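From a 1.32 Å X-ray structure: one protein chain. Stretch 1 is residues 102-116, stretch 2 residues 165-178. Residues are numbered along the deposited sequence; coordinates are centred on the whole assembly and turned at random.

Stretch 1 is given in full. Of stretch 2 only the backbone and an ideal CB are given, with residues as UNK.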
# COMPACT_ATOMS: atom_id res chain seq x y z
N ALA A 102 9.81 -11.04 11.17
CA ALA A 102 8.89 -10.11 10.49
C ALA A 102 8.50 -10.62 9.11
O ALA A 102 7.35 -10.53 8.74
CB ALA A 102 9.50 -8.75 10.35
N ALA A 103 9.46 -11.16 8.37
CA ALA A 103 9.16 -11.73 7.06
C ALA A 103 8.26 -12.94 7.21
O ALA A 103 7.31 -13.12 6.45
CB ALA A 103 10.42 -12.11 6.35
N ASN A 104 8.56 -13.76 8.21
CA ASN A 104 7.74 -14.92 8.50
C ASN A 104 6.32 -14.49 8.83
O ASN A 104 5.37 -15.11 8.40
CB ASN A 104 8.36 -15.70 9.66
CG ASN A 104 7.65 -16.99 9.96
OD1 ASN A 104 7.36 -17.77 9.07
ND2 ASN A 104 7.37 -17.23 11.23
N PHE A 105 6.20 -13.44 9.63
CA PHE A 105 4.90 -12.88 9.97
C PHE A 105 4.11 -12.50 8.71
O PHE A 105 2.96 -12.88 8.55
CB PHE A 105 5.07 -11.64 10.83
CG PHE A 105 3.81 -10.88 11.02
CD1 PHE A 105 2.87 -11.28 11.95
CD2 PHE A 105 3.52 -9.78 10.22
CE1 PHE A 105 1.67 -10.60 12.09
CE2 PHE A 105 2.32 -9.09 10.38
CZ PHE A 105 1.41 -9.51 11.32
N LEU A 106 4.76 -11.77 7.81
CA LEU A 106 4.07 -11.34 6.60
C LEU A 106 3.59 -12.53 5.80
O LEU A 106 2.45 -12.58 5.36
CB LEU A 106 4.94 -10.44 5.75
CG LEU A 106 5.29 -9.06 6.29
CD1 LEU A 106 6.19 -8.37 5.31
CD2 LEU A 106 4.05 -8.21 6.51
N VAL A 107 4.46 -13.53 5.62
CA VAL A 107 4.05 -14.70 4.86
C VAL A 107 2.98 -15.50 5.60
O VAL A 107 2.00 -15.95 5.00
CB VAL A 107 5.23 -15.57 4.46
CG1 VAL A 107 4.73 -16.78 3.66
CG2 VAL A 107 6.22 -14.73 3.62
N ASN A 108 3.13 -15.66 6.91
CA ASN A 108 2.13 -16.36 7.71
C ASN A 108 0.76 -15.73 7.63
O ASN A 108 -0.26 -16.41 7.67
CB ASN A 108 2.52 -16.45 9.17
CG ASN A 108 3.58 -17.48 9.42
OD1 ASN A 108 3.79 -18.41 8.62
ND2 ASN A 108 4.26 -17.34 10.56
N SER A 109 0.75 -14.40 7.48
CA SER A 109 -0.51 -13.67 7.39
C SER A 109 -1.24 -13.85 6.08
O SER A 109 -2.40 -13.54 5.97
CB SER A 109 -0.27 -12.19 7.62
OG SER A 109 0.20 -11.54 6.46
N GLN A 110 -0.53 -14.36 5.08
CA GLN A 110 -1.06 -14.40 3.74
C GLN A 110 -2.09 -15.49 3.57
O GLN A 110 -1.87 -16.64 3.93
CB GLN A 110 0.07 -14.56 2.73
CG GLN A 110 -0.35 -14.35 1.31
CD GLN A 110 0.82 -14.35 0.37
OE1 GLN A 110 1.69 -15.22 0.45
NE2 GLN A 110 0.86 -13.38 -0.54
N TYR A 111 -3.23 -15.14 3.02
CA TYR A 111 -4.23 -16.12 2.70
C TYR A 111 -3.78 -16.99 1.52
O TYR A 111 -2.90 -16.61 0.78
CB TYR A 111 -5.53 -15.45 2.31
CG TYR A 111 -6.28 -14.72 3.40
CD1 TYR A 111 -6.00 -13.40 3.71
CD2 TYR A 111 -7.36 -15.32 4.01
CE1 TYR A 111 -6.75 -12.71 4.64
CE2 TYR A 111 -8.10 -14.64 4.95
CZ TYR A 111 -7.80 -13.32 5.24
OH TYR A 111 -8.57 -12.66 6.14
N SER A 112 -4.49 -18.09 1.30
CA SER A 112 -4.20 -19.00 0.19
C SER A 112 -4.28 -18.28 -1.15
O SER A 112 -3.59 -18.66 -2.09
CB SER A 112 -5.17 -20.17 0.20
OG SER A 112 -6.48 -19.75 -0.01
N THR A 113 -5.09 -17.24 -1.21
CA THR A 113 -5.28 -16.47 -2.43
C THR A 113 -4.18 -15.45 -2.70
O THR A 113 -4.15 -14.83 -3.74
CB THR A 113 -6.56 -15.68 -2.34
OG1 THR A 113 -6.48 -14.82 -1.20
CG2 THR A 113 -7.78 -16.57 -2.13
N GLY A 114 -3.34 -15.21 -1.72
CA GLY A 114 -2.31 -14.19 -1.80
C GLY A 114 -2.64 -12.91 -1.06
O GLY A 114 -1.77 -12.09 -0.87
N ALA A 115 -3.89 -12.73 -0.65
CA ALA A 115 -4.30 -11.53 0.07
C ALA A 115 -3.49 -11.39 1.35
O ALA A 115 -3.21 -12.37 2.04
CB ALA A 115 -5.74 -11.63 0.42
N LEU A 116 -3.17 -10.15 1.70
CA LEU A 116 -2.61 -9.82 3.01
C LEU A 116 -3.61 -9.01 3.80
O LEU A 116 -4.10 -7.99 3.33
CB LEU A 116 -1.32 -9.00 2.87
CG LEU A 116 -0.20 -9.70 2.11
CD1 LEU A 116 1.01 -8.82 2.05
CD2 LEU A 116 0.19 -10.96 2.80
N UNK A 165 12.88 -18.39 -1.74
CA UNK A 165 11.88 -19.15 -2.47
C UNK A 165 10.51 -18.94 -1.86
O UNK A 165 9.53 -18.79 -2.57
CB UNK A 165 12.23 -20.64 -2.49
N UNK A 166 10.45 -18.99 -0.54
CA UNK A 166 9.20 -18.78 0.14
C UNK A 166 8.67 -17.38 -0.10
O UNK A 166 7.49 -17.20 -0.32
CB UNK A 166 9.36 -19.04 1.64
N UNK A 167 9.56 -16.41 -0.09
CA UNK A 167 9.16 -15.02 -0.36
C UNK A 167 8.74 -14.84 -1.79
O UNK A 167 7.78 -14.15 -2.04
CB UNK A 167 10.30 -14.05 -0.04
N UNK A 168 9.44 -15.47 -2.74
CA UNK A 168 9.02 -15.39 -4.12
C UNK A 168 7.61 -15.96 -4.29
O UNK A 168 6.78 -15.39 -4.99
CB UNK A 168 10.01 -16.13 -5.02
N UNK A 169 7.33 -17.07 -3.63
CA UNK A 169 6.02 -17.68 -3.67
C UNK A 169 4.97 -16.69 -3.12
O UNK A 169 3.93 -16.50 -3.70
CB UNK A 169 6.02 -18.99 -2.87
N UNK A 170 5.27 -16.06 -1.99
CA UNK A 170 4.33 -15.09 -1.40
C UNK A 170 4.11 -13.91 -2.34
O UNK A 170 3.00 -13.44 -2.50
CB UNK A 170 4.85 -14.59 -0.05
N UNK A 171 5.17 -13.45 -2.98
CA UNK A 171 5.06 -12.34 -3.93
C UNK A 171 4.23 -12.75 -5.13
O UNK A 171 3.38 -12.00 -5.59
CB UNK A 171 6.44 -11.87 -4.38
N UNK A 172 4.47 -13.95 -5.63
CA UNK A 172 3.72 -14.47 -6.75
C UNK A 172 2.25 -14.60 -6.42
O UNK A 172 1.40 -14.24 -7.21
CB UNK A 172 4.28 -15.82 -7.18
N UNK A 173 1.96 -15.13 -5.24
CA UNK A 173 0.58 -15.24 -4.80
C UNK A 173 -0.06 -13.87 -4.66
O UNK A 173 -1.19 -13.69 -5.01
CB UNK A 173 0.50 -16.00 -3.47
N UNK A 174 0.68 -12.92 -4.11
CA UNK A 174 0.17 -11.57 -3.94
C UNK A 174 -0.12 -10.92 -5.27
O UNK A 174 -1.13 -10.22 -5.46
CB UNK A 174 1.16 -10.72 -3.15
N UNK A 175 0.77 -11.16 -6.22
CA UNK A 175 0.57 -10.65 -7.56
C UNK A 175 -0.66 -11.25 -8.20
O UNK A 175 -1.45 -10.56 -8.82
CB UNK A 175 1.80 -10.93 -8.43
N UNK A 176 -0.81 -12.56 -8.07
CA UNK A 176 -1.97 -13.26 -8.57
C UNK A 176 -3.23 -12.64 -7.98
O UNK A 176 -4.20 -12.41 -8.68
CB UNK A 176 -1.89 -14.75 -8.24
N UNK A 177 -3.22 -12.43 -6.65
CA UNK A 177 -4.36 -11.79 -6.00
C UNK A 177 -4.72 -10.45 -6.64
O UNK A 177 -5.86 -10.16 -6.96
CB UNK A 177 -4.06 -11.59 -4.51
N UNK A 178 -3.71 -9.61 -6.78
CA UNK A 178 -3.88 -8.28 -7.32
C UNK A 178 -4.48 -8.33 -8.72
O UNK A 178 -5.40 -7.61 -9.04
CB UNK A 178 -2.54 -7.54 -7.34

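Stretch 2 is helical throughout, its axis inclined 39° to the helix 102-109 and 10.4 Å from it at closest approach. Near its C-terminal half it meets instead the turn Tyr111 to Gly114, where the backbones draw much closer.

Position 165 has nothing of stretch 1 within reach, so the contact sets no preference; it is Thr165.

At position 166 CA-to-CB points toward stretch 1, but no atom there lies within 5.5 Å of the CB. A long side chain is needed, and the amide groups of Asn104 and Asn108 invite a polar end, donor or acceptor according to how they are turned. The residue is Arg166, extended with its first three chi angles t. Its NH1 donates to OD1 of Asn104 at 2.8 Å, and its NH2 makes a weak bond to OD1 of Asn108 at 2.9 Å. Both oxygens lie at the guanidinium edge, while CG1 of Val107 covers one face, 3.4 Å from NE.

Position 167 points sideways, yet Ala103 and Val107 offer an apolar surface to a side chain that can bend back; a large aliphatic or aromatic residue would suit. Phe167, with chi1 m, brings its CZ to 3.4 Å from CB of Ala103 and its ring edge to Val107, CD1 to CG2 at 3.9 Å.

Positions 168 and 169 make no contact and are left free: Lys168 and Thr169.

Position 170 points straight at stretch 1 with little room, its ideal CB being already 3.3 Å from OE1 of Gln110 and 3.9 Å from CG2 of Val107. A small residue fits best. Ala170 packs its CB against that valine methyl, and its carbonyl O accepts from NE2 of Gln110 at 2.9 Å, nearly linear. The same NE2 also donates to O of Gly114, tying the turn to the helix.

Positions 171 and 172 point away, and Val171 and Thr172 do not touch stretch 1.

Position 173 points toward Gln110 and the turn, whose carbonyls favour a flexible chain ending in a donor. Lys173 passes along them, its CE 3.5 Å from O of Ser112. Its NZ reaches stretch 1 through two waters, one donating to OE1 of Gln110, the other to O of Gln110.

At position 174 the CA sits only 4.2 Å from that of Gly114. An ideal CB would be 3.7 Å from NE2 of Gln110, so small residues are favoured, though alanine is not plainly excluded. Gly174 brings its CA to 3.7 Å from O of Gly114.

Position 175 points away and is Thr175. Position 176 points sideways near O of Thr113; a polar residue suits, and Asp176 shares a water with that oxygen through its OD2.

Position 177 points toward the turn, its CB tight against O of Thr113, with the methyl of Ala115 beyond. A flat ring could use that methyl. Tyr177, chi1 t, lays a face beneath it, CB of Ala115 standing 4.0 Å from the ring centroid.

Position 178 points sideways without contact, and is Ile178.

Stretch 2 (165-178) TRFKTAVTKGTDYI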
# COMPACT_ATOMS: atom_id res chain seq x y z
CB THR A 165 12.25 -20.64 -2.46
OG1 THR A 165 13.44 -20.79 -3.24
CG2 THR A 165 11.19 -21.52 -3.15
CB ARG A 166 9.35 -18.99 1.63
CG ARG A 166 8.02 -18.99 2.35
CD ARG A 166 8.17 -19.34 3.79
NE ARG A 166 6.92 -19.28 4.53
CZ ARG A 166 6.79 -18.74 5.74
NH1 ARG A 166 7.82 -18.17 6.35
NH2 ARG A 166 5.61 -18.74 6.34
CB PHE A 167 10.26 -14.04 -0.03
CG PHE A 167 10.75 -14.11 1.38
CD1 PHE A 167 9.94 -14.60 2.39
CD2 PHE A 167 12.02 -13.71 1.70
CE1 PHE A 167 10.40 -14.69 3.68
CE2 PHE A 167 12.49 -13.80 3.00
CZ PHE A 167 11.66 -14.29 3.99
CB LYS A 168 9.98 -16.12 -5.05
CG LYS A 168 9.60 -15.93 -6.48
CD LYS A 168 10.57 -16.53 -7.44
CE LYS A 168 10.08 -16.33 -8.86
NZ LYS A 168 10.98 -16.99 -9.87
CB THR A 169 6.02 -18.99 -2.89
OG1 THR A 169 6.85 -19.93 -3.60
CG2 THR A 169 4.63 -19.62 -2.78
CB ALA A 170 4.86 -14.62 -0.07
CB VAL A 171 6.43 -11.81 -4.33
CG1 VAL A 171 6.34 -10.81 -5.47
CG2 VAL A 171 7.10 -11.17 -3.16
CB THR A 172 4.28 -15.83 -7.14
OG1 THR A 172 5.66 -15.65 -7.49
CG2 THR A 172 3.63 -16.32 -8.38
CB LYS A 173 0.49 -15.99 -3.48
CG LYS A 173 0.75 -17.48 -3.61
CD LYS A 173 0.97 -18.15 -2.25
CE LYS A 173 -0.22 -18.07 -1.35
NZ LYS A 173 0.05 -18.82 -0.10
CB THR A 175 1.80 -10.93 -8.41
OG1 THR A 175 2.93 -10.25 -7.86
CG2 THR A 175 1.64 -10.35 -9.80
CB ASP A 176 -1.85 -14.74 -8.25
CG ASP A 176 -2.93 -15.55 -8.88
OD1 ASP A 176 -2.88 -15.74 -10.12
OD2 ASP A 176 -3.87 -16.02 -8.22
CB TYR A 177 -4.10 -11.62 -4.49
CG TYR A 177 -5.32 -11.06 -3.84
CD1 TYR A 177 -5.54 -9.68 -3.80
CD2 TYR A 177 -6.32 -11.89 -3.37
CE1 TYR A 177 -6.68 -9.18 -3.32
CE2 TYR A 177 -7.47 -11.39 -2.87
CZ TYR A 177 -7.65 -10.01 -2.84
OH TYR A 177 -8.83 -9.49 -2.38
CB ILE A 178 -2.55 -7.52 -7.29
CG1 ILE A 178 -2.23 -7.13 -5.84
CG2 ILE A 178 -2.59 -6.31 -8.19
CD1 ILE A 178 -0.84 -6.70 -5.65
O HOH W 1 2.43 -17.70 1.09
O HOH W 2 -1.30 -18.89 2.38
O HOH W 3 -5.41 -15.11 -6.05
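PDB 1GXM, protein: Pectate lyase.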